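Local coordinates for protein fructose transport system repressor FruR (Pseudomonas putida, PDB 3O74) that probably represses or activates transcription by binding specific DNA sequences, with fructose 1-phosphate as its preferred effector, at residues Gly6-Asp11 and Arg48-Leu53; Arg29-Gln34 and Ala248-Arg253; Arg121-Ile126 and Gly140-Ala145. All coordinates share one frame; numbering follows the deposited sequence.

Interaction 1: residues Gly6-Asp11 and Arg48-Leu53; sequences GFILPD and RQLQQL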
ATOM      1  N   GLY B   6      11.106 -13.358   8.247  1.00 21.50           N
ATOM      2  CA  GLY B   6       9.671 -13.131   8.236  1.00 22.64           C
ATOM      3  C   GLY B   6       9.326 -11.725   8.688  1.00 21.79           C
ATOM      4  O   GLY B   6      10.050 -11.134   9.490  1.00 20.59           O
ATOM      5  N   PHE B   7       8.220 -11.187   8.179  1.00 16.16           N
ATOM      6  CA  PHE B   7       7.720  -9.898   8.625  1.00 17.58           C
ATOM      7  C   PHE B   7       6.212  -9.977   8.851  1.00 17.59           C
ATOM      8  O   PHE B   7       5.442 -10.171   7.912  1.00 20.73           O
ATOM      9  CB  PHE B   7       8.057  -8.800   7.608  1.00 19.57           C
ATOM     10  CG  PHE B   7       7.721  -7.400   8.075  1.00 21.84           C
ATOM     11  CD1 PHE B   7       7.476  -7.130   9.415  1.00 19.84           C
ATOM     12  CD2 PHE B   7       7.671  -6.351   7.168  1.00 19.38           C
ATOM     13  CE1 PHE B   7       7.171  -5.837   9.841  1.00 21.21           C
ATOM     14  CE2 PHE B   7       7.371  -5.063   7.584  1.00 23.17           C
ATOM     15  CZ  PHE B   7       7.123  -4.804   8.925  1.00 24.89           C
ATOM     16  N   ILE B   8       5.800  -9.852  10.107  1.00 18.02           N
ATOM     17  CA  ILE B   8       4.388  -9.788  10.447  1.00 18.81           C
ATOM     18  C   ILE B   8       3.993  -8.330  10.602  1.00 20.52           C
ATOM     19  O   ILE B   8       4.499  -7.637  11.489  1.00 20.60           O
ATOM     20  CB  ILE B   8       4.098 -10.503  11.775  1.00 20.22           C
ATOM     21  CG1 ILE B   8       4.376 -12.000  11.652  1.00 19.90           C
ATOM     22  CG2 ILE B   8       2.658 -10.261  12.204  1.00 20.55           C
ATOM     23  CD1 ILE B   8       4.191 -12.756  12.954  1.00 21.11           C
ATOM     24  N   LEU B   9       3.090  -7.862   9.748  1.00 17.44           N
ATOM     25  CA  LEU B   9       2.618  -6.487   9.839  1.00 20.92           C
ATOM     26  C   LEU B   9       1.092  -6.446   9.979  1.00 24.36           C
ATOM     27  O   LEU B   9       0.407  -7.420   9.657  1.00 20.04           O
ATOM     28  CB  LEU B   9       3.120  -5.667   8.648  1.00 22.64           C
ATOM     29  CG  LEU B   9       2.874  -6.231   7.250  1.00 23.99           C
ATOM     30  CD1 LEU B   9       1.446  -5.955   6.809  1.00 25.63           C
ATOM     31  CD2 LEU B   9       3.857  -5.647   6.251  1.00 22.62           C
ATOM     32  N   PRO B  10       0.559  -5.326  10.489  1.00 28.09           N
ATOM     33  CA  PRO B  10      -0.871  -5.267  10.807  1.00 31.49           C
ATOM     34  C   PRO B  10      -1.768  -5.079   9.593  1.00 28.87           C
ATOM     35  O   PRO B  10      -2.905  -5.540   9.609  1.00 33.33           O
ATOM     36  CB  PRO B  10      -0.977  -4.031  11.708  1.00 29.51           C
ATOM     37  CG  PRO B  10       0.415  -3.711  12.123  1.00 28.36           C
ATOM     38  CD  PRO B  10       1.274  -4.142  10.985  1.00 25.65           C
ATOM     39  N   ASP B  11      -1.273  -4.407   8.561  1.00 24.15           N
ATOM     40  CA  ASP B  11      -2.138  -3.996   7.463  1.00 28.13           C
ATOM     41  C   ASP B  11      -1.366  -3.790   6.171  1.00 23.76           C
ATOM     42  O   ASP B  11      -0.567  -2.863   6.043  1.00 21.75           O
ATOM     43  CB  ASP B  11      -2.882  -2.714   7.843  1.00 33.46           C
ATOM     44  CG  ASP B  11      -3.921  -2.307   6.811  1.00 42.82           C
ATOM     45  OD1 ASP B  11      -4.048  -2.988   5.770  1.00 33.84           O
ATOM     46  OD2 ASP B  11      -4.616  -1.297   7.046  1.00 47.10           O
ATOM     47  N   ARG B  48      -1.105 -14.688  16.249  1.00 27.97           N
ATOM     48  CA  ARG B  48      -0.639 -15.900  16.906  1.00 32.78           C
ATOM     49  C   ARG B  48      -0.551 -17.058  15.915  1.00 33.30           C
ATOM     50  O   ARG B  48       0.355 -17.887  15.999  1.00 35.46           O
ATOM     51  CB  ARG B  48      -1.524 -16.251  18.104  1.00 41.52           C
ATOM     52  CG  ARG B  48      -1.452 -15.217  19.222  1.00 46.40           C
ATOM     53  CD  ARG B  48      -2.067 -15.728  20.514  1.00 52.25           C
ATOM     54  NE  ARG B  48      -2.171 -14.672  21.518  1.00 56.16           N
ATOM     55  CZ  ARG B  48      -3.268 -13.950  21.728  1.00 58.17           C
ATOM     56  NH1 ARG B  48      -4.358 -14.177  21.007  1.00 55.95           N
ATOM     57  NH2 ARG B  48      -3.279 -13.007  22.662  1.00 58.77           N
ATOM     58  N   GLN B  49      -1.483 -17.102  14.969  1.00 32.89           N
ATOM     59  CA  GLN B  49      -1.418 -18.080  13.887  1.00 39.06           C
ATOM     60  C   GLN B  49      -0.159 -17.886  13.038  1.00 34.94           C
ATOM     61  O   GLN B  49       0.463 -18.855  12.607  1.00 34.08           O
ATOM     62  CB  GLN B  49      -2.660 -17.995  12.994  1.00 43.29           C
ATOM     63  CG  GLN B  49      -3.954 -18.416  13.667  1.00 53.34           C
ATOM     64  CD  GLN B  49      -5.046 -18.764  12.669  1.00 64.00           C
ATOM     65  OE1 GLN B  49      -5.330 -18.002  11.742  1.00 62.14           O
ATOM     66  NE2 GLN B  49      -5.665 -19.925  12.857  1.00 70.81           N
ATOM     67  N   LEU B  50       0.206 -16.633  12.790  1.00 29.95           N
ATOM     68  CA  LEU B  50       1.385 -16.337  11.983  1.00 30.65           C
ATOM     69  C   LEU B  50       2.672 -16.661  12.735  1.00 32.76           C
ATOM     70  O   LEU B  50       3.669 -17.058  12.133  1.00 30.18           O
ATOM     71  CB  LEU B  50       1.378 -14.877  11.522  1.00 24.76           C
ATOM     72  CG  LEU B  50       0.254 -14.528  10.544  1.00 22.22           C
ATOM     73  CD1 LEU B  50       0.326 -13.067  10.139  1.00 22.73           C
ATOM     74  CD2 LEU B  50       0.331 -15.421   9.325  1.00 20.33           C
ATOM     75  N   GLN B  51       2.644 -16.489  14.053  1.00 33.77           N
ATOM     76  CA  GLN B  51       3.772 -16.871  14.892  1.00 34.59           C
ATOM     77  C   GLN B  51       4.143 -18.328  14.654  1.00 40.39           C
ATOM     78  O   GLN B  51       5.299 -18.648  14.377  1.00 41.84           O
ATOM     79  CB  GLN B  51       3.436 -16.683  16.370  1.00 39.54           C
ATOM     80  CG  GLN B  51       3.340 -15.243  16.820  1.00 42.00           C
ATOM     81  CD  GLN B  51       3.107 -15.135  18.311  1.00 44.41           C
ATOM     82  OE1 GLN B  51       3.386 -14.105  18.922  1.00 47.76           O
ATOM     83  NE2 GLN B  51       2.602 -16.207  18.908  1.00 43.25           N
ATOM     84  N   GLN B  52       3.153 -19.207  14.768  1.00 42.56           N
ATOM     85  CA  GLN B  52       3.372 -20.637  14.591  1.00 47.10           C
ATOM     86  C   GLN B  52       3.873 -20.928  13.188  1.00 46.54           C
ATOM     87  O   GLN B  52       4.693 -21.821  12.982  1.00 47.92           O
ATOM     88  CB  GLN B  52       2.083 -21.416  14.854  1.00 57.35           C
ATOM     89  CG  GLN B  52       1.623 -21.368  16.297  1.00 65.47           C
ATOM     90  CD  GLN B  52       2.713 -21.789  17.261  1.00 72.70           C
ATOM     91  OE1 GLN B  52       3.344 -20.951  17.908  1.00 72.73           O
ATOM     92  NE2 GLN B  52       2.944 -23.095  17.360  1.00 74.85           N
ATOM     93  N   LEU B  53       3.369 -20.164  12.228  1.00 44.81           N
ATOM     94  CA  LEU B  53       3.755 -20.328  10.835  1.00 41.51           C
ATOM     95  C   LEU B  53       5.235 -20.029  10.638  1.00 37.90           C
ATOM     96  O   LEU B  53       5.967 -20.829  10.058  1.00 38.99           O
ATOM     97  CB  LEU B  53       2.916 -19.416   9.942  1.00 34.65           C
ATOM     98  CG  LEU B  53       3.207 -19.501   8.445  1.00 35.42           C
ATOM     99  CD1 LEU B  53       2.968 -20.911   7.944  1.00 36.30           C
ATOM    100  CD2 LEU B  53       2.351 -18.506   7.686  1.00 34.81           C
TER
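Ile8 lays its delta methyl against the root of the Leu50 side chain, with CD1 of Ile8 3.8 Å from CB of Leu50. The two side chains overlap head to root, so the far end of the isoleucine lies beside the near end of the leucine. The reverse pairing is looser: CG2 of Ile8 meets CD1 of Leu50 at 4.2 Å. Ile8 CG1 stands anti to the carbonyl carbon (chi1 -65°) and CD1 continues outward in a straight zigzag (chi2 176°), which carries the methyl as far as the helix backbone, where Ile8 CD1 is 4.2 Å from Gln51 N. The CA atoms of Ile8 and Leu50 are 7.4 Å apart. This is the packing of helix 44-56 on the strand it passes over: the helix makes the beta-alpha-beta crossover from strand 34-39 to strand 61-64, and strand 4-9 runs between those two in the parallel sheet of this Rossmann-like lobe. Phe7 and Leu9 belong to the opposite face of the strand, packed by helix 15-30. Flanking Ile8 on its own side of the sheet are Leu62 and Val64 of strand 61-64. Leu50 also touches Ala38 of the adjoining strand and Gln34 of the second subunit, which places the contact next to the dimer interface. Gln51 takes part mainly through its backbone N; its CB points away from the strand and its OE1 is hydrogen-bonded to the hydroxyl of Ser74.

Interaction 2: residues Arg29-Gln34 and Ala248-Arg253; sequences RARGYQ and AIEEKR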
ATOM      1  N   ARG B  29      17.745  -8.904   0.312  1.00 35.49           N
ATOM      2  CA  ARG B  29      18.163  -9.552  -0.928  1.00 36.27           C
ATOM      3  C   ARG B  29      19.650  -9.342  -1.206  1.00 38.16           C
ATOM      4  O   ARG B  29      20.353 -10.270  -1.607  1.00 38.79           O
ATOM      5  CB  ARG B  29      17.323  -9.047  -2.102  1.00 38.92           C
ATOM      6  CG  ARG B  29      17.660  -9.700  -3.432  1.00 46.18           C
ATOM      7  CD  ARG B  29      16.682  -9.283  -4.523  1.00 48.68           C
ATOM      8  NE  ARG B  29      15.340  -9.809  -4.292  1.00 47.04           N
ATOM      9  CZ  ARG B  29      14.268  -9.057  -4.058  1.00 52.79           C
ATOM     10  NH1 ARG B  29      14.373  -7.736  -4.031  1.00 55.71           N
ATOM     11  NH2 ARG B  29      13.085  -9.627  -3.859  1.00 46.80           N
ATOM     12  N   ALA B  30      20.128  -8.122  -0.982  1.00 41.65           N
ATOM     13  CA  ALA B  30      21.544  -7.813  -1.173  1.00 45.90           C
ATOM     14  C   ALA B  30      22.430  -8.607  -0.216  1.00 46.51           C
ATOM     15  O   ALA B  30      23.613  -8.810  -0.478  1.00 50.30           O
ATOM     16  CB  ALA B  30      21.789  -6.321  -1.019  1.00 49.30           C
ATOM     17  N   ARG B  31      21.856  -9.052   0.897  1.00 42.15           N
ATOM     18  CA  ARG B  31      22.602  -9.823   1.885  1.00 43.67           C
ATOM     19  C   ARG B  31      22.431 -11.327   1.712  1.00 42.49           C
ATOM     20  O   ARG B  31      23.035 -12.113   2.443  1.00 45.81           O
ATOM     21  CB  ARG B  31      22.209  -9.400   3.302  1.00 44.47           C
ATOM     22  CG  ARG B  31      22.720  -8.026   3.677  1.00 46.40           C
ATOM     23  CD  ARG B  31      24.242  -7.986   3.648  1.00 53.97           C
ATOM     24  NE  ARG B  31      24.827  -8.810   4.702  1.00 58.29           N
ATOM     25  CZ  ARG B  31      25.129  -8.360   5.917  1.00 61.67           C
ATOM     26  NH1 ARG B  31      24.903  -7.089   6.225  1.00 63.11           N
ATOM     27  NH2 ARG B  31      25.653  -9.174   6.822  1.00 59.21           N
ATOM     28  N   GLY B  32      21.607 -11.725   0.747  1.00 38.96           N
ATOM     29  CA  GLY B  32      21.388 -13.134   0.470  1.00 39.31           C
ATOM     30  C   GLY B  32      20.212 -13.736   1.219  1.00 40.49           C
ATOM     31  O   GLY B  32      20.123 -14.959   1.356  1.00 39.53           O
ATOM     32  N   TYR B  33      19.312 -12.884   1.711  1.00 31.67           N
ATOM     33  CA  TYR B  33      18.120 -13.350   2.414  1.00 28.13           C
ATOM     34  C   TYR B  33      16.855 -13.027   1.624  1.00 26.59           C
ATOM     35  O   TYR B  33      16.788 -12.001   0.950  1.00 29.89           O
ATOM     36  CB  TYR B  33      18.020 -12.695   3.795  1.00 28.23           C
ATOM     37  CG  TYR B  33      19.099 -13.116   4.757  1.00 29.56           C
ATOM     38  CD1 TYR B  33      18.861 -14.093   5.714  1.00 29.84           C
ATOM     39  CD2 TYR B  33      20.360 -12.539   4.709  1.00 36.65           C
ATOM     40  CE1 TYR B  33      19.852 -14.484   6.600  1.00 37.92           C
ATOM     41  CE2 TYR B  33      21.357 -12.924   5.587  1.00 37.69           C
ATOM     42  CZ  TYR B  33      21.098 -13.895   6.528  1.00 40.53           C
ATOM     43  OH  TYR B  33      22.090 -14.275   7.401  1.00 44.50           O
ATOM     44  N   GLN B  34      15.855 -13.902   1.716  1.00 24.99           N
ATOM     45  CA  GLN B  34      14.536 -13.626   1.151  1.00 26.35           C
ATOM     46  C   GLN B  34      13.593 -13.189   2.271  1.00 25.34           C
ATOM     47  O   GLN B  34      13.717 -13.639   3.405  1.00 28.26           O
ATOM     48  CB  GLN B  34      13.978 -14.863   0.444  1.00 27.11           C
ATOM     49  CG  GLN B  34      14.907 -15.471  -0.603  1.00 38.46           C
ATOM     50  CD  GLN B  34      15.086 -14.584  -1.820  1.00 50.70           C
ATOM     51  OE1 GLN B  34      16.179 -14.486  -2.376  1.00 52.46           O
ATOM     52  NE2 GLN B  34      14.008 -13.931  -2.239  1.00 52.75           N
ATOM     53  N   ALA B 248      22.242 -10.341  14.928  1.00 27.03           N
ATOM     54  CA  ALA B 248      21.764 -11.430  15.771  1.00 28.71           C
ATOM     55  C   ALA B 248      21.975 -12.782  15.090  1.00 35.54           C
ATOM     56  O   ALA B 248      22.311 -13.776  15.738  1.00 40.94           O
ATOM     57  CB  ALA B 248      20.301 -11.231  16.105  1.00 27.98           C
ATOM     58  N   ILE B 249      21.772 -12.819  13.778  1.00 29.96           N
ATOM     59  CA  ILE B 249      21.923 -14.064  13.029  1.00 28.55           C
ATOM     60  C   ILE B 249      23.386 -14.437  12.790  1.00 31.76           C
ATOM     61  O   ILE B 249      23.798 -15.573  13.037  1.00 30.38           O
ATOM     62  CB  ILE B 249      21.201 -13.994  11.668  1.00 32.39           C
ATOM     63  CG1 ILE B 249      19.692 -13.870  11.877  1.00 35.24           C
ATOM     64  CG2 ILE B 249      21.530 -15.229  10.830  1.00 31.64           C
ATOM     65  CD1 ILE B 249      18.932 -13.479  10.629  1.00 38.93           C
ATOM     66  N   GLU B 250      24.166 -13.476  12.309  1.00 31.02           N
ATOM     67  CA  GLU B 250      25.523 -13.759  11.858  1.00 36.50           C
ATOM     68  C   GLU B 250      26.602 -13.547  12.920  1.00 42.11           C
ATOM     69  O   GLU B 250      27.638 -14.207  12.889  1.00 42.25           O
ATOM     70  CB  GLU B 250      25.828 -12.968  10.583  1.00 41.01           C
ATOM     71  CG  GLU B 250      24.814 -13.244   9.470  1.00 46.34           C
ATOM     72  CD  GLU B 250      25.140 -12.536   8.169  1.00 49.34           C
ATOM     73  OE1 GLU B 250      26.005 -11.639   8.182  1.00 53.64           O
ATOM     74  OE2 GLU B 250      24.525 -12.873   7.132  1.00 45.35           O
ATOM     75  N   GLU B 251      26.360 -12.641  13.861  1.00 47.37           N
ATOM     76  CA  GLU B 251      27.335 -12.371  14.917  1.00 50.60           C
ATOM     77  C   GLU B 251      26.818 -12.771  16.292  1.00 50.28           C
ATOM     78  O   GLU B 251      27.530 -12.650  17.286  1.00 58.05           O
ATOM     79  CB  GLU B 251      27.735 -10.897  14.920  1.00 57.90           C
ATOM     80  CG  GLU B 251      28.363 -10.436  13.621  1.00 69.70           C
ATOM     81  CD  GLU B 251      28.680  -8.957  13.628  1.00 80.05           C
ATOM     82  OE1 GLU B 251      28.945  -8.412  14.720  1.00 84.75           O
ATOM     83  OE2 GLU B 251      28.662  -8.339  12.542  1.00 82.63           O
ATOM     84  N   LYS B 252      25.578 -13.242  16.344  1.00 48.01           N
ATOM     85  CA  LYS B 252      24.954 -13.636  17.602  1.00 48.87           C
ATOM     86  C   LYS B 252      24.896 -12.473  18.595  1.00 45.73           C
ATOM     87  O   LYS B 252      24.813 -12.681  19.808  1.00 44.40           O
ATOM     88  CB  LYS B 252      25.673 -14.847  18.202  1.00 56.21           C
ATOM     89  CG  LYS B 252      25.454 -16.136  17.421  1.00 62.66           C
ATOM     90  CD  LYS B 252      26.714 -16.980  17.373  1.00 71.60           C
ATOM     91  CE  LYS B 252      27.772 -16.341  16.482  1.00 77.06           C
ATOM     92  NZ  LYS B 252      29.070 -17.071  16.544  1.00 79.11           N
ATOM     93  N   ARG B 253      24.952 -11.253  18.065  1.00 39.43           N
ATOM     94  CA  ARG B 253      24.755 -10.044  18.857  1.00 40.09           C
ATOM     95  C   ARG B 253      23.277  -9.680  18.921  1.00 39.24           C
ATOM     96  O   ARG B 253      22.619  -9.553  17.887  1.00 35.35           O
ATOM     97  CB  ARG B 253      25.523  -8.872  18.246  1.00 47.48           C
ATOM     98  CG  ARG B 253      27.010  -8.859  18.533  1.00 60.59           C
ATOM     99  CD  ARG B 253      27.684  -7.692  17.820  1.00 67.85           C
ATOM    100  NE  ARG B 253      26.843  -6.496  17.810  1.00 71.46           N
ATOM    101  CZ  ARG B 253      26.453  -5.868  16.705  1.00 73.14           C
ATOM    102  NH1 ARG B 253      26.834  -6.316  15.517  1.00 74.81           N
ATOM    103  NH2 ARG B 253      25.686  -4.787  16.787  1.00 72.10           N
TER
HETATM  104  O   HOH W   1      24.947 -11.778   4.649  1.00 47.59           O
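Ile249 meets Tyr33 with both branches: its CG2 lies 3.6 Å from Tyr33 OH, and its CD1 is 4.3 Å from Tyr33 CE1. Next comes Glu250, whose side chain stretches out straight (chi2 -177°) and brings its carboxylate between tyrosine and arginine. Tyr33 OH donates to Glu250 OE2 over 2.8 Å, meeting the oxygen on its anti side, 17° out of the carboxylate plane. A bridging water gives OE2 a second hydrogen bond; the same water donates to Arg31 O and accepts from Arg31 NE. The other oxygen, OE1, forms a salt bridge with Arg31 NH2 at 2.8 Å, although the N-H points poorly and the hydrogen bond is weak (120°). Bends at chi2 and chi3 fold the arginine chain so that its guanidinium edge faces the glutamate. The chain just past the end of helix 15-30 thus meets the last turn of helix 234-250, whose Leu246 packs on both Arg31 and Tyr33, in the LacI-type effector domain; Gly32, with positive phi, closes the first helix in a Schellman motif. Lys252, also with positive phi, leaves the helical path, and Arg253 NH1 makes a salt bridge with Glu251 OE1 at 3.1 Å.

Interaction 3: residues Arg121-Ile126 and Gly140-Ala145; sequences RSIALI and GGFDEA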
ATOM      1  N   ARG B 121      -9.815  27.711  19.137  1.00 54.33           N
ATOM      2  CA  ARG B 121     -10.709  27.753  20.286  1.00 57.67           C
ATOM      3  C   ARG B 121     -10.955  26.340  20.803  1.00 46.51           C
ATOM      4  O   ARG B 121     -11.285  26.135  21.972  1.00 46.57           O
ATOM      5  CB  ARG B 121     -12.026  28.427  19.898  1.00 68.31           C
ATOM      6  CG  ARG B 121     -12.706  29.187  21.023  1.00 79.95           C
ATOM      7  CD  ARG B 121     -13.584  28.286  21.871  1.00 87.28           C
ATOM      8  NE  ARG B 121     -12.981  27.976  23.163  1.00 91.31           N
ATOM      9  CZ  ARG B 121     -13.674  27.574  24.223  1.00 96.21           C
ATOM     10  NH1 ARG B 121     -14.991  27.441  24.137  1.00100.35           N
ATOM     11  NH2 ARG B 121     -13.056  27.310  25.367  1.00 94.25           N
ATOM     12  N   SER B 122     -10.776  25.366  19.918  1.00 42.30           N
ATOM     13  CA  SER B 122     -10.973  23.966  20.253  1.00 41.09           C
ATOM     14  C   SER B 122     -10.000  23.112  19.457  1.00 34.99           C
ATOM     15  O   SER B 122      -9.710  23.401  18.297  1.00 37.03           O
ATOM     16  CB  SER B 122     -12.408  23.537  19.947  1.00 44.62           C
ATOM     17  OG  SER B 122     -12.707  23.703  18.570  1.00 44.36           O
ATOM     18  N   ILE B 123      -9.495  22.061  20.087  1.00 38.43           N
ATOM     19  CA  ILE B 123      -8.581  21.147  19.420  1.00 36.85           C
ATOM     20  C   ILE B 123      -8.903  19.716  19.821  1.00 39.11           C
ATOM     21  O   ILE B 123      -9.277  19.453  20.963  1.00 38.47           O
ATOM     22  CB  ILE B 123      -7.106  21.467  19.755  1.00 36.86           C
ATOM     23  CG1 ILE B 123      -6.166  20.597  18.922  1.00 37.68           C
ATOM     24  CG2 ILE B 123      -6.836  21.292  21.246  1.00 40.88           C
ATOM     25  CD1 ILE B 123      -4.720  21.047  18.961  1.00 38.29           C
ATOM     26  N   ALA B 124      -8.766  18.793  18.877  1.00 32.60           N
ATOM     27  CA  ALA B 124      -9.102  17.408  19.150  1.00 34.76           C
ATOM     28  C   ALA B 124      -8.018  16.459  18.668  1.00 31.19           C
ATOM     29  O   ALA B 124      -7.248  16.776  17.761  1.00 27.73           O
ATOM     30  CB  ALA B 124     -10.437  17.049  18.521  1.00 38.17           C
ATOM     31  N   LEU B 125      -7.968  15.296  19.304  1.00 28.68           N
ATOM     32  CA  LEU B 125      -7.104  14.214  18.876  1.00 27.87           C
ATOM     33  C   LEU B 125      -7.981  13.037  18.472  1.00 28.09           C
ATOM     34  O   LEU B 125      -8.865  12.621  19.223  1.00 28.32           O
ATOM     35  CB  LEU B 125      -6.176  13.789  20.009  1.00 29.96           C
ATOM     36  CG  LEU B 125      -5.372  12.525  19.720  1.00 30.76           C
ATOM     37  CD1 LEU B 125      -4.130  12.856  18.904  1.00 29.02           C
ATOM     38  CD2 LEU B 125      -4.997  11.834  21.025  1.00 35.90           C
ATOM     39  N   ILE B 126      -7.748  12.517  17.276  1.00 22.49           N
ATOM     40  CA  ILE B 126      -8.432  11.317  16.833  1.00 22.66           C
ATOM     41  C   ILE B 126      -7.400  10.212  16.653  1.00 24.30           C
ATOM     42  O   ILE B 126      -6.462  10.345  15.869  1.00 22.63           O
ATOM     43  CB  ILE B 126      -9.201  11.557  15.529  1.00 22.01           C
ATOM     44  CG1 ILE B 126     -10.510  12.300  15.814  1.00 23.78           C
ATOM     45  CG2 ILE B 126      -9.490  10.234  14.817  1.00 23.89           C
ATOM     46  CD1 ILE B 126     -11.323  12.631  14.567  1.00 30.80           C
ATOM     47  N   GLY B 140       0.319  11.167  24.151  1.00 34.32           N
ATOM     48  CA  GLY B 140       1.166  11.783  25.158  1.00 36.51           C
ATOM     49  C   GLY B 140       1.804  13.069  24.670  1.00 37.04           C
ATOM     50  O   GLY B 140       1.802  14.076  25.378  1.00 38.81           O
ATOM     51  N   GLY B 141       2.350  13.037  23.458  1.00 27.61           N
ATOM     52  CA  GLY B 141       2.951  14.219  22.865  1.00 31.30           C
ATOM     53  C   GLY B 141       1.926  15.308  22.628  1.00 37.17           C
ATOM     54  O   GLY B 141       2.202  16.496  22.813  1.00 34.74           O
ATOM     55  N   PHE B 142       0.733  14.893  22.214  1.00 34.87           N
ATOM     56  CA  PHE B 142      -0.380  15.814  22.008  1.00 34.30           C
ATOM     57  C   PHE B 142      -0.732  16.561  23.298  1.00 34.62           C
ATOM     58  O   PHE B 142      -0.891  17.783  23.289  1.00 38.17           O
ATOM     59  CB  PHE B 142      -1.593  15.049  21.462  1.00 28.23           C
ATOM     60  CG  PHE B 142      -2.846  15.874  21.357  1.00 32.06           C
ATOM     61  CD1 PHE B 142      -3.088  16.656  20.240  1.00 35.39           C
ATOM     62  CD2 PHE B 142      -3.794  15.845  22.364  1.00 29.85           C
ATOM     63  CE1 PHE B 142      -4.247  17.409  20.140  1.00 35.39           C
ATOM     64  CE2 PHE B 142      -4.955  16.591  22.270  1.00 34.02           C
ATOM     65  CZ  PHE B 142      -5.182  17.375  21.156  1.00 33.40           C
ATOM     66  N   ASP B 143      -0.839  15.834  24.406  1.00 34.42           N
ATOM     67  CA  ASP B 143      -1.123  16.459  25.699  1.00 39.03           C
ATOM     68  C   ASP B 143      -0.019  17.428  26.101  1.00 42.36           C
ATOM     69  O   ASP B 143      -0.290  18.526  26.588  1.00 46.10           O
ATOM     70  CB  ASP B 143      -1.287  15.404  26.793  1.00 38.63           C
ATOM     71  CG  ASP B 143      -2.539  14.571  26.619  1.00 44.12           C
ATOM     72  OD1 ASP B 143      -3.427  14.979  25.842  1.00 45.33           O
ATOM     73  OD2 ASP B 143      -2.639  13.508  27.269  1.00 45.39           O
ATOM     74  N   GLU B 144       1.225  17.010  25.895  1.00 46.31           N
ATOM     75  CA  GLU B 144       2.387  17.804  26.277  1.00 52.60           C
ATOM     76  C   GLU B 144       2.376  19.191  25.635  1.00 50.12           C
ATOM     77  O   GLU B 144       2.753  20.177  26.265  1.00 51.72           O
ATOM     78  CB  GLU B 144       3.674  17.060  25.914  1.00 57.75           C
ATOM     79  CG  GLU B 144       4.886  17.953  25.737  1.00 68.74           C
ATOM     80  CD  GLU B 144       5.755  18.043  26.977  1.00 78.09           C
ATOM     81  OE1 GLU B 144       5.758  17.084  27.778  1.00 79.09           O
ATOM     82  OE2 GLU B 144       6.447  19.070  27.142  1.00 82.84           O
ATOM     83  N   ALA B 145       1.939  19.263  24.382  1.00 49.37           N
ATOM     84  CA  ALA B 145       1.882  20.533  23.666  1.00 48.73           C
ATOM     85  C   ALA B 145       0.707  21.387  24.130  1.00 47.22           C
ATOM     86  O   ALA B 145       0.619  22.571  23.803  1.00 40.66           O
ATOM     87  CB  ALA B 145       1.806  20.297  22.166  1.00 48.58           C
TER
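Phe142 aims at strand 122-128 from its CB onward, and with CG anti to the backbone N (chi1 174°) the ring is carried out over Leu125, Ala124 and Ile123. At the base of the ring, CG of Phe142 lies 4.1 Å from CD1 of Leu125, and CD1 of the ring meets the same methyl at 4.2 Å. Leu125 CB stands almost centrally above one ring face, 3.8 Å from the centroid of the Phe142 ring and 9° off its normal, a well-centred CH-pi contact; CE2 is its nearest ring atom. On the other flank, CE1 of Phe142 approaches CD1 of Ile123 at 3.9 Å, and the carbonyl oxygen of Ala124 is equally near that ring carbon; both come in obliquely. The tip, CZ of Phe142, ends 3.9 Å from the backbone carbon C of Ala124, so the ring reaches right down to the strand. Leu125 runs alongside the ring, heading the other way, and its chi2 of 83° turns CD1 back toward the root of the phenylalanine. Ala124 points its methyl to the other face of the sheet, where helix 163-177 packs. Ser108 of helix 104-116 touches Phe142 as well, and Asp143 forms a salt bridge with Arg155 on the neighbouring strand 152-158. The axes of strand 122-126 and helix 140-144 approach to 10.1 Å and run nearly antiparallel. This helix-on-strand packing belongs to a beta-alpha-beta unit, strand 122-128, helix 133-144 and strand 152-158, in the Rossmann-like fold of LacI-family sugar-binding domains.

Interactions 1 and 2 lie on the same side of the chain's centre, with centres 20 Å apart and nearest atoms about 6 Å apart; strand 4-9 of the first is followed in the chain by helix 15-30 of the second, and segments of both touch the second subunit. Interaction 3 lies on the opposite side, its centre 33 Å from that of interaction 1 and 42 Å from that of interaction 2, and no other chain of the assembly touches it. Interactions 1 and 3 pack helices on strands of the two different lobes, whereas interaction 2 joins helix ends far apart in sequence. In LacI-family relatives, the effector binds in the cleft between the two lobes.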